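Local structure of cytochrome C-type biogenesis protein ccmF (Thermus thermophilus, 6ZMQ) at residues A[265-270]-A[300-305]; A[374-379]-A[407-412]; A[415-420]-A[466-471]. The protein is a membrane-bound cytochrome c heme lyase that binds heme b and probably takes part in joining heme to apocytochrome c during cytochrome c maturation. All coordinates share one frame; numbering follows the deposited sequence.

Contact 1 of 3, residues A[265-270]-A[300-305]. With LMT (dodecyl-beta-D-maltoside), chain D.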
# COMPACT_ATOMS: atom_id res chain seq x y z
N PHE A 265 -3.49 -4.45 4.44
CA PHE A 265 -4.11 -3.47 5.33
C PHE A 265 -3.43 -3.43 6.69
O PHE A 265 -3.28 -2.34 7.25
CB PHE A 265 -5.60 -3.79 5.48
CG PHE A 265 -6.38 -2.78 6.30
CD1 PHE A 265 -6.17 -1.41 6.14
CD2 PHE A 265 -7.36 -3.20 7.19
CE1 PHE A 265 -6.90 -0.48 6.87
CE2 PHE A 265 -8.10 -2.29 7.93
CZ PHE A 265 -7.87 -0.92 7.77
N ILE A 266 -3.02 -4.59 7.23
CA ILE A 266 -2.16 -4.69 8.42
C ILE A 266 -0.89 -3.83 8.38
O ILE A 266 -0.67 -3.11 9.37
CB ILE A 266 -1.81 -6.17 8.74
CG1 ILE A 266 -3.03 -6.98 9.22
CG2 ILE A 266 -0.72 -6.32 9.81
CD1 ILE A 266 -3.40 -8.16 8.35
N PRO A 267 -0.03 -3.81 7.32
CA PRO A 267 1.17 -2.93 7.39
C PRO A 267 0.84 -1.45 7.37
O PRO A 267 1.42 -0.69 8.17
CB PRO A 267 1.98 -3.33 6.15
CG PRO A 267 1.39 -4.58 5.68
CD PRO A 267 -0.03 -4.49 6.01
N TRP A 268 -0.10 -1.05 6.50
CA TRP A 268 -0.55 0.34 6.38
C TRP A 268 -1.08 0.90 7.69
O TRP A 268 -0.90 2.09 7.99
CB TRP A 268 -1.65 0.46 5.31
CG TRP A 268 -2.17 1.87 5.20
CD1 TRP A 268 -1.62 2.88 4.48
CD2 TRP A 268 -3.31 2.44 5.88
NE1 TRP A 268 -2.34 4.03 4.65
CE2 TRP A 268 -3.38 3.79 5.51
CE3 TRP A 268 -4.26 1.95 6.79
CZ2 TRP A 268 -4.36 4.66 5.98
CZ3 TRP A 268 -5.24 2.81 7.25
CH2 TRP A 268 -5.28 4.14 6.85
N LEU A 269 -1.76 0.06 8.48
CA LEU A 269 -2.20 0.45 9.81
C LEU A 269 -1.02 0.77 10.73
O LEU A 269 -0.95 1.84 11.34
CB LEU A 269 -3.09 -0.65 10.41
CG LEU A 269 -4.53 -0.73 9.89
CD1 LEU A 269 -5.24 -1.97 10.44
CD2 LEU A 269 -5.31 0.52 10.19
N LEU A 270 -0.04 -0.15 10.78
CA LEU A 270 1.06 -0.02 11.74
C LEU A 270 2.00 1.10 11.33
O LEU A 270 2.42 1.91 12.18
CB LEU A 270 1.80 -1.35 11.86
CG LEU A 270 0.91 -2.52 12.29
CD1 LEU A 270 1.48 -3.88 11.87
CD2 LEU A 270 0.63 -2.47 13.79
N ALA A 300 8.15 -5.76 9.32
CA ALA A 300 7.93 -7.18 9.01
C ALA A 300 6.53 -7.43 8.46
O ALA A 300 6.33 -8.36 7.64
CB ALA A 300 8.18 -8.03 10.25
N ALA A 301 5.55 -6.61 8.87
CA ALA A 301 4.22 -6.63 8.27
C ALA A 301 4.28 -6.27 6.79
O ALA A 301 3.64 -6.92 5.96
CB ALA A 301 3.31 -5.67 9.02
N THR A 302 5.06 -5.23 6.45
CA THR A 302 5.21 -4.82 5.06
C THR A 302 5.95 -5.87 4.25
O THR A 302 5.67 -6.03 3.05
CB THR A 302 5.93 -3.47 4.96
OG1 THR A 302 5.26 -2.51 5.77
CG2 THR A 302 5.89 -2.97 3.52
N LEU A 303 6.86 -6.62 4.88
CA LEU A 303 7.48 -7.79 4.25
C LEU A 303 6.44 -8.83 3.84
O LEU A 303 6.35 -9.22 2.67
CB LEU A 303 8.51 -8.44 5.18
CG LEU A 303 8.99 -9.80 4.65
CD1 LEU A 303 9.97 -9.68 3.48
CD2 LEU A 303 9.52 -10.65 5.77
N LEU A 304 5.64 -9.28 4.82
CA LEU A 304 4.68 -10.34 4.55
C LEU A 304 3.50 -9.85 3.71
O LEU A 304 2.80 -10.66 3.10
CB LEU A 304 4.21 -10.98 5.86
CG LEU A 304 3.98 -12.50 5.88
CD1 LEU A 304 4.96 -13.24 4.95
CD2 LEU A 304 4.08 -13.09 7.29
N GLY A 305 3.27 -8.54 3.67
CA GLY A 305 2.28 -7.99 2.75
C GLY A 305 2.80 -7.85 1.34
O GLY A 305 2.02 -7.97 0.38
C1B LMT D . -20.10 -7.63 -0.88
C2B LMT D . -21.15 -8.40 -0.02
C3B LMT D . -22.31 -9.06 -0.84
C4B LMT D . -22.32 -8.71 -2.35
C5B LMT D . -20.88 -8.94 -2.84
C6B LMT D . -20.82 -8.81 -4.36
O1B LMT D . -18.86 -7.57 -0.19
O2B LMT D . -20.46 -9.35 0.69
O3B LMT D . -23.52 -8.82 -0.25
O4' LMT D . -23.18 -9.54 -3.04
O5B LMT D . -19.89 -8.11 -2.20
O6B LMT D . -21.62 -9.75 -4.94
C1' LMT D . -16.69 -4.77 2.20
C2' LMT D . -17.77 -5.65 2.91
C3' LMT D . -18.18 -6.85 2.01
C4' LMT D . -18.56 -6.42 0.58
C5' LMT D . -17.26 -5.75 0.08
C6' LMT D . -17.19 -5.44 -1.39
O1' LMT D . -16.63 -3.52 2.77
O2' LMT D . -17.25 -6.15 4.08
O3' LMT D . -19.20 -7.55 2.59
O5' LMT D . -17.03 -4.55 0.82
O6' LMT D . -18.07 -4.40 -1.59
C1 LMT D . -15.61 -3.31 3.73
C2 LMT D . -15.20 -1.87 3.58
C3 LMT D . -14.87 -1.11 4.83
C4 LMT D . -13.41 -1.31 5.17
C5 LMT D . -13.06 -0.52 6.40
C6 LMT D . -11.68 0.05 6.40
C7 LMT D . -11.41 0.81 5.13
C8 LMT D . -10.61 2.03 5.44
C9 LMT D . -9.42 2.20 4.55
C10 LMT D . -8.68 3.42 4.99
C11 LMT D . -7.54 3.68 4.06
C12 LMT D . -7.29 5.14 3.92
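Pro267 packs against Ala301 and Thr302 where two consecutive transmembrane helices, 266-284 and 288-307, form an antiparallel hairpin. The short segments run at 157° and their axes approach to 8.4 Å. The ring of Pro267 makes the largest share of the contact. Its CB lies 3.4 Å from OG1 of Thr302 and also touches CB of Ala301. The next ring atom, CG, reaches over the backbone of the other helix and rests 3.3 Å from the carbonyl O of Ala301. That O accepts a hydrogen bond from N of Gly305. CD turns back to the proline's own N. Thr302 OG1 stands beside its own backbone N, chi1 -53°, and is hydrogen-bonded to Ala298 O one turn earlier. Its contact with Pro267 CB is packing against a carbon. Ala301 CB also meets CD1 of Leu270, one turn on from the proline, at 3.8 Å, and CG2 of Ile266 at 4.2 Å. Trp268 points away from the hairpin partner. Its indole stacks with Trp231 and carries the dodecyl tail of a detergent, whose C11 lies over one face, 3.6 Å from Trp268 CH2.

Contact 2 of 3, residues A[374-379]-A[407-412]. With PTY (phosphatidylethanolamine), chain H.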
# COMPACT_ATOMS: atom_id res chain seq x y z
N ALA A 374 -3.09 -0.11 16.14
CA ALA A 374 -2.49 -1.40 16.48
C ALA A 374 -3.53 -2.42 16.91
O ALA A 374 -3.40 -3.60 16.60
CB ALA A 374 -1.45 -1.20 17.59
N GLY A 375 -4.57 -1.97 17.62
CA GLY A 375 -5.66 -2.86 17.98
C GLY A 375 -6.47 -3.31 16.79
O GLY A 375 -6.94 -4.45 16.75
N TRP A 376 -6.64 -2.43 15.80
CA TRP A 376 -7.32 -2.79 14.56
C TRP A 376 -6.53 -3.86 13.79
O TRP A 376 -7.11 -4.86 13.34
CB TRP A 376 -7.52 -1.52 13.72
CG TRP A 376 -8.53 -1.60 12.59
CD1 TRP A 376 -9.15 -2.71 12.10
CD2 TRP A 376 -9.03 -0.49 11.80
NE1 TRP A 376 -9.98 -2.37 11.06
CE2 TRP A 376 -9.92 -1.01 10.87
CE3 TRP A 376 -8.79 0.88 11.81
CZ2 TRP A 376 -10.58 -0.20 9.96
CZ3 TRP A 376 -9.45 1.68 10.90
CH2 TRP A 376 -10.32 1.14 10.01
N ALA A 377 -5.22 -3.65 13.63
CA ALA A 377 -4.36 -4.65 12.98
C ALA A 377 -4.30 -5.96 13.77
O ALA A 377 -4.26 -7.05 13.18
CB ALA A 377 -2.96 -4.06 12.77
N LEU A 378 -4.32 -5.85 15.10
CA LEU A 378 -4.39 -7.01 15.99
C LEU A 378 -5.69 -7.79 15.79
O LEU A 378 -5.67 -9.03 15.77
CB LEU A 378 -4.27 -6.55 17.45
CG LEU A 378 -4.28 -7.56 18.59
CD1 LEU A 378 -3.29 -8.71 18.31
CD2 LEU A 378 -4.01 -6.92 19.96
N VAL A 379 -6.82 -7.09 15.65
CA VAL A 379 -8.10 -7.78 15.46
C VAL A 379 -8.19 -8.40 14.06
O VAL A 379 -8.73 -9.51 13.91
CB VAL A 379 -9.27 -6.82 15.77
CG1 VAL A 379 -10.61 -7.40 15.42
CG2 VAL A 379 -9.34 -6.56 17.27
N GLN A 407 -18.03 -5.30 11.69
CA GLN A 407 -18.51 -4.89 13.00
C GLN A 407 -17.35 -4.54 13.94
O GLN A 407 -17.57 -3.86 14.95
CB GLN A 407 -19.41 -5.96 13.62
CG GLN A 407 -18.72 -7.05 14.43
CD GLN A 407 -19.62 -8.26 14.61
OE1 GLN A 407 -20.62 -8.41 13.92
NE2 GLN A 407 -19.27 -9.12 15.56
N VAL A 408 -16.14 -5.02 13.65
CA VAL A 408 -15.00 -4.49 14.41
C VAL A 408 -14.49 -3.18 13.81
O VAL A 408 -14.00 -2.31 14.54
CB VAL A 408 -13.87 -5.54 14.58
CG1 VAL A 408 -14.38 -6.78 15.31
CG2 VAL A 408 -13.18 -5.89 13.27
N SER A 409 -14.60 -2.99 12.48
CA SER A 409 -13.97 -1.84 11.85
C SER A 409 -14.76 -0.55 12.08
O SER A 409 -14.17 0.53 12.15
CB SER A 409 -13.77 -2.08 10.36
OG SER A 409 -13.16 -3.34 10.14
N ALA A 410 -16.09 -0.65 12.18
CA ALA A 410 -16.88 0.57 12.30
C ALA A 410 -16.73 1.30 13.65
O ALA A 410 -16.59 2.54 13.63
CB ALA A 410 -18.34 0.28 11.92
N PRO A 411 -16.70 0.64 14.84
CA PRO A 411 -16.36 1.39 16.06
C PRO A 411 -14.93 1.92 16.10
O PRO A 411 -14.69 3.02 16.59
CB PRO A 411 -16.58 0.36 17.19
CG PRO A 411 -16.65 -0.95 16.48
CD PRO A 411 -17.39 -0.59 15.26
N LEU A 412 -13.97 1.13 15.60
CA LEU A 412 -12.57 1.54 15.63
C LEU A 412 -12.31 2.69 14.66
O LEU A 412 -11.52 3.60 14.94
CB LEU A 412 -11.70 0.32 15.33
CG LEU A 412 -11.70 -0.78 16.40
CD1 LEU A 412 -10.53 -1.69 16.17
CD2 LEU A 412 -11.68 -0.24 17.82
C1 PTY H . -23.93 -0.69 8.62
C2 PTY H . -22.83 -3.32 14.83
C3 PTY H . -24.22 -2.83 14.44
O4 PTY H . -22.81 -0.62 7.79
C5 PTY H . -24.84 0.05 10.83
C6 PTY H . -23.64 0.10 9.90
O7 PTY H . -23.34 1.44 9.58
C8 PTY H . -22.03 1.80 9.89
O10 PTY H . -21.24 2.00 9.03
C11 PTY H . -21.62 1.91 11.36
C12 PTY H . -21.22 3.34 11.73
C13 PTY H . -21.63 3.59 13.18
C14 PTY H . -20.66 2.88 14.13
C15 PTY H . -21.01 3.20 15.59
C16 PTY H . -19.98 4.14 16.22
C17 PTY H . -20.54 4.64 17.56
C18 PTY H . -19.54 5.52 18.32
C19 PTY H . -20.29 6.25 19.44
C20 PTY H . -19.62 7.56 19.87
C21 PTY H . -20.64 8.44 20.60
C22 PTY H . -20.24 8.67 22.06
C23 PTY H . -21.20 9.67 22.73
C24 PTY H . -20.55 10.28 23.97
C25 PTY H . -21.29 11.55 24.39
C26 PTY H . -20.27 12.59 24.85
C27 PTY H . -20.34 12.71 26.37
C28 PTY H . -19.01 13.24 26.89
C29 PTY H . -17.95 12.14 26.75
C30 PTY H . -22.45 -1.84 7.20
C31 PTY H . -20.99 -2.14 6.87
O30 PTY H . -23.28 -2.65 6.95
C32 PTY H . -20.07 -1.13 7.55
C33 PTY H . -18.61 -1.48 7.27
C34 PTY H . -17.72 -0.87 8.35
C35 PTY H . -17.67 0.65 8.16
C36 PTY H . -16.21 1.08 8.09
C37 PTY H . -16.06 2.49 8.66
C38 PTY H . -14.57 2.84 8.65
C39 PTY H . -14.40 4.35 8.58
C40 PTY H . -13.01 4.67 8.04
C41 PTY H . -12.42 5.77 8.92
C42 PTY H . -11.09 6.24 8.34
C43 PTY H . -10.06 5.13 8.50
C44 PTY H . -8.65 5.68 8.29
P1 PTY H . -25.57 -1.97 12.37
O11 PTY H . -24.17 -2.13 13.23
O12 PTY H . -26.54 -1.12 13.15
O13 PTY H . -26.17 -3.33 12.17
O14 PTY H . -25.28 -1.28 10.90
N1 PTY H . -22.81 -3.79 16.20
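The indole of Trp376 leans on Ser409 of the facing helix. One face has the carbonyl O of Ser409 above it, offset toward the rim and 4.2 Å from the plane. At the edge, near the ring plane, lies C43 of a phosphatidylethanolamine acyl chain. Ser409 OG and Leu412 CD1 approach the ring obliquely. CB of Ser409 touches the six-membered ring, 3.7 Å from Trp376 CZ2. Trp376 NE1 makes a weak, bent hydrogen bond to Ser409 OG, 3.4 Å long; the position of this OG is less certain. A chi1 of -163° sets CG of Trp376 anti to the backbone N, and chi2, -10°, then turns the ring. The two segments belong to antiparallel transmembrane helices, 362-384 and 402-422, in the CcmF C-terminal family region. They run almost exactly opposite, with axes 10.6 Å apart. The second helix is kinked at Pro411, whose N lacks the usual bond to the turn before. Leu412 and Trp376 slide past each other in opposite directions, and Leu412 CD1 rests 3.9 Å from Trp376 CB. One turn further along, Val379 and Val408 meet tip to tip, with CG1 of Val379 3.7 Å from CG2 of Val408. Ala410 points away from this interface. Its CB touches both acyl chains of the lipid, C11 at 3.7 Å and C34 at 3.8 Å.

Contact 3 of 3, residues A[415-420]-A[466-471]. With HEM (protoporphyrin IX containing Fe), chain B.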
# COMPACT_ATOMS: atom_id res chain seq x y z
N GLY A 415 -13.63 5.72 16.31
CA GLY A 415 -12.70 6.18 17.32
C GLY A 415 -11.50 6.93 16.77
O GLY A 415 -11.10 7.95 17.34
N ILE A 416 -10.92 6.47 15.66
CA ILE A 416 -9.80 7.22 15.09
C ILE A 416 -10.27 8.50 14.42
O ILE A 416 -9.57 9.52 14.45
CB ILE A 416 -8.92 6.36 14.15
CG1 ILE A 416 -9.62 5.92 12.86
CG2 ILE A 416 -8.39 5.16 14.91
CD1 ILE A 416 -8.76 5.04 12.01
N LEU A 417 -11.47 8.49 13.81
CA LEU A 417 -12.00 9.72 13.23
C LEU A 417 -12.38 10.74 14.29
O LEU A 417 -12.37 11.94 14.01
CB LEU A 417 -13.21 9.43 12.34
CG LEU A 417 -12.99 8.93 10.92
CD1 LEU A 417 -14.35 8.68 10.28
CD2 LEU A 417 -12.11 9.83 10.05
N LEU A 418 -12.69 10.29 15.51
CA LEU A 418 -12.93 11.21 16.62
C LEU A 418 -11.62 11.74 17.19
O LEU A 418 -11.48 12.95 17.45
CB LEU A 418 -13.75 10.48 17.69
CG LEU A 418 -15.25 10.75 17.79
CD1 LEU A 418 -15.91 9.79 18.77
CD2 LEU A 418 -15.53 12.17 18.23
N LEU A 419 -10.64 10.85 17.37
CA LEU A 419 -9.38 11.21 18.02
C LEU A 419 -8.53 12.13 17.14
O LEU A 419 -7.82 12.99 17.65
CB LEU A 419 -8.61 9.94 18.37
CG LEU A 419 -8.99 9.39 19.74
CD1 LEU A 419 -8.80 7.88 19.82
CD2 LEU A 419 -8.18 10.08 20.81
N MET A 420 -8.61 11.93 15.82
CA MET A 420 -7.93 12.78 14.84
C MET A 420 -8.39 14.23 14.91
O MET A 420 -7.59 15.16 14.77
CB MET A 420 -8.16 12.18 13.46
CG MET A 420 -7.83 13.03 12.28
SD MET A 420 -8.34 12.26 10.74
CE MET A 420 -8.42 10.52 11.16
N LEU A 466 -22.03 11.19 9.16
CA LEU A 466 -22.17 12.60 8.77
C LEU A 466 -21.78 13.53 9.92
O LEU A 466 -21.10 14.54 9.71
CB LEU A 466 -23.60 12.89 8.33
CG LEU A 466 -23.94 14.31 7.88
CD1 LEU A 466 -22.99 14.84 6.81
CD2 LEU A 466 -25.39 14.41 7.41
N GLY A 467 -22.20 13.17 11.14
CA GLY A 467 -21.81 13.93 12.32
C GLY A 467 -20.31 13.91 12.56
O GLY A 467 -19.71 14.93 12.93
N LEU A 468 -19.68 12.76 12.31
CA LEU A 468 -18.23 12.62 12.48
C LEU A 468 -17.46 13.46 11.47
O LEU A 468 -16.46 14.10 11.82
CB LEU A 468 -17.82 11.16 12.35
CG LEU A 468 -18.06 10.25 13.55
CD1 LEU A 468 -17.40 8.91 13.30
CD2 LEU A 468 -17.56 10.90 14.82
N PHE A 469 -17.91 13.46 10.21
CA PHE A 469 -17.27 14.29 9.19
C PHE A 469 -17.46 15.78 9.45
O PHE A 469 -16.55 16.58 9.20
CB PHE A 469 -17.81 13.93 7.81
CG PHE A 469 -17.34 14.85 6.71
CD1 PHE A 469 -16.02 14.78 6.27
CD2 PHE A 469 -18.21 15.79 6.14
CE1 PHE A 469 -15.55 15.61 5.27
CE2 PHE A 469 -17.77 16.64 5.13
CZ PHE A 469 -16.43 16.55 4.68
N LEU A 470 -18.65 16.18 9.93
CA LEU A 470 -18.89 17.59 10.23
C LEU A 470 -18.07 18.05 11.43
O LEU A 470 -17.50 19.15 11.42
CB LEU A 470 -20.38 17.83 10.46
CG LEU A 470 -21.13 18.20 9.17
CD1 LEU A 470 -22.59 17.81 9.23
CD2 LEU A 470 -20.99 19.70 8.90
N TYR A 471 -17.97 17.19 12.45
CA TYR A 471 -17.07 17.39 13.57
C TYR A 471 -15.61 17.49 13.11
O TYR A 471 -14.84 18.31 13.64
CB TYR A 471 -17.26 16.22 14.54
CG TYR A 471 -16.06 15.87 15.38
CD1 TYR A 471 -15.72 16.65 16.47
CD2 TYR A 471 -15.26 14.77 15.08
CE1 TYR A 471 -14.63 16.36 17.25
CE2 TYR A 471 -14.15 14.48 15.84
CZ TYR A 471 -13.84 15.27 16.93
OH TYR A 471 -12.75 14.97 17.70
CHA HEM B . 0.36 14.31 11.11
CHB HEM B . -2.81 13.51 14.76
CHC HEM B . -4.79 9.81 12.20
CHD HEM B . -1.92 11.00 8.45
C1A HEM B . -0.35 14.37 12.30
C2A HEM B . -0.03 15.28 13.35
C3A HEM B . -0.90 15.06 14.37
C4A HEM B . -1.78 14.02 13.99
CMA HEM B . -0.95 15.78 15.68
CAA HEM B . 1.08 16.32 13.35
CBA HEM B . 0.69 17.57 12.55
CGA HEM B . -0.48 18.28 13.18
O1A HEM B . -1.55 18.42 12.54
O2A HEM B . -0.38 18.74 14.34
C1B HEM B . -3.59 12.41 14.35
C2B HEM B . -4.50 11.74 15.21
C3B HEM B . -5.06 10.71 14.51
C4B HEM B . -4.45 10.73 13.19
CMB HEM B . -4.81 12.10 16.63
CAB HEM B . -6.05 9.74 14.98
CBB HEM B . -5.48 8.44 15.44
C1C HEM B . -4.24 9.87 10.94
C2C HEM B . -4.71 9.19 9.82
C3C HEM B . -3.89 9.54 8.78
C4C HEM B . -2.91 10.45 9.25
CMC HEM B . -5.87 8.23 9.73
CAC HEM B . -4.00 9.05 7.42
CBC HEM B . -4.69 9.86 6.40
C1D HEM B . -0.99 11.97 8.85
C2D HEM B . 0.12 12.47 8.04
C3D HEM B . 0.77 13.40 8.77
C4D HEM B . 0.03 13.47 10.05
CMD HEM B . 0.48 12.01 6.65
CAD HEM B . 2.00 14.20 8.37
CBD HEM B . 3.23 13.63 9.10
CGD HEM B . 4.55 14.24 8.69
O1D HEM B . 5.14 15.06 9.43
O2D HEM B . 5.07 13.91 7.61
NA HEM B . -1.41 13.60 12.73
NB HEM B . -3.58 11.76 13.17
NC HEM B . -3.18 10.66 10.58
ND HEM B . -0.99 12.61 10.01
FE HEM B . -2.37 12.27 11.55
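Leu418 and Tyr471 join a helix that lines the heme b pocket, 402-422, to helix 460-484. Both are transmembrane helices. The short segments run nearly parallel, at 22°, with axes 9.7 Å apart. The Leu418 side chain crosses the tyrosine at about a right angle. Its CD2 lies over the ring face in a CH-pi contact, 4.0 Å from the centroid of Tyr471. The carbonyl O atoms of Leu417 and Leu418 both sit at the edge of this ring, in its plane. Tyr471 OH donates a hydrogen bond to Leu418 O; its modelled length is very short and doubtful. Leu417 O has a further, weak hydrogen bond from Asn472 ND2. Leu468 adds apolar packing: its CD2 is 3.8 Å from Leu418 CG, and its CD1 faces Leu417 CD1. Another side of segment 415-420 touches the heme. The backbone O of Leu419 lies 3.3 Å from the heme methyl CMB. Met420 touches His510, an axial ligand of the heme iron. Its CB packs on the vinyl carbon CAB, and the bend at chi3, -23°, brings its CE to 3.7 Å from the heme methyl CMC.

The three contacts form a row through the membrane helices, and the middle one touches both others. Contact 1 is buried and nearest the chain centre. Its helices approach closely through small, mainly apolar side chains, with no polar bond between its segments. Contact 2 is partly buried, wider spaced and built round one indole, with lipid beside it. Contact 3 lies farthest out yet is buried; beside the heme, it has a tyrosine hydroxyl bond, modelled very short, where contact 2 has a weak indole N-H bond. Contacts 2 and 3 share helix 402-422. Trp376 links the row: its CZ2 lies 3.6 Å from Phe265 CZ and its CZ3 3.6 Å from Ile416 CD1. Contacts 1 and 3 do not touch.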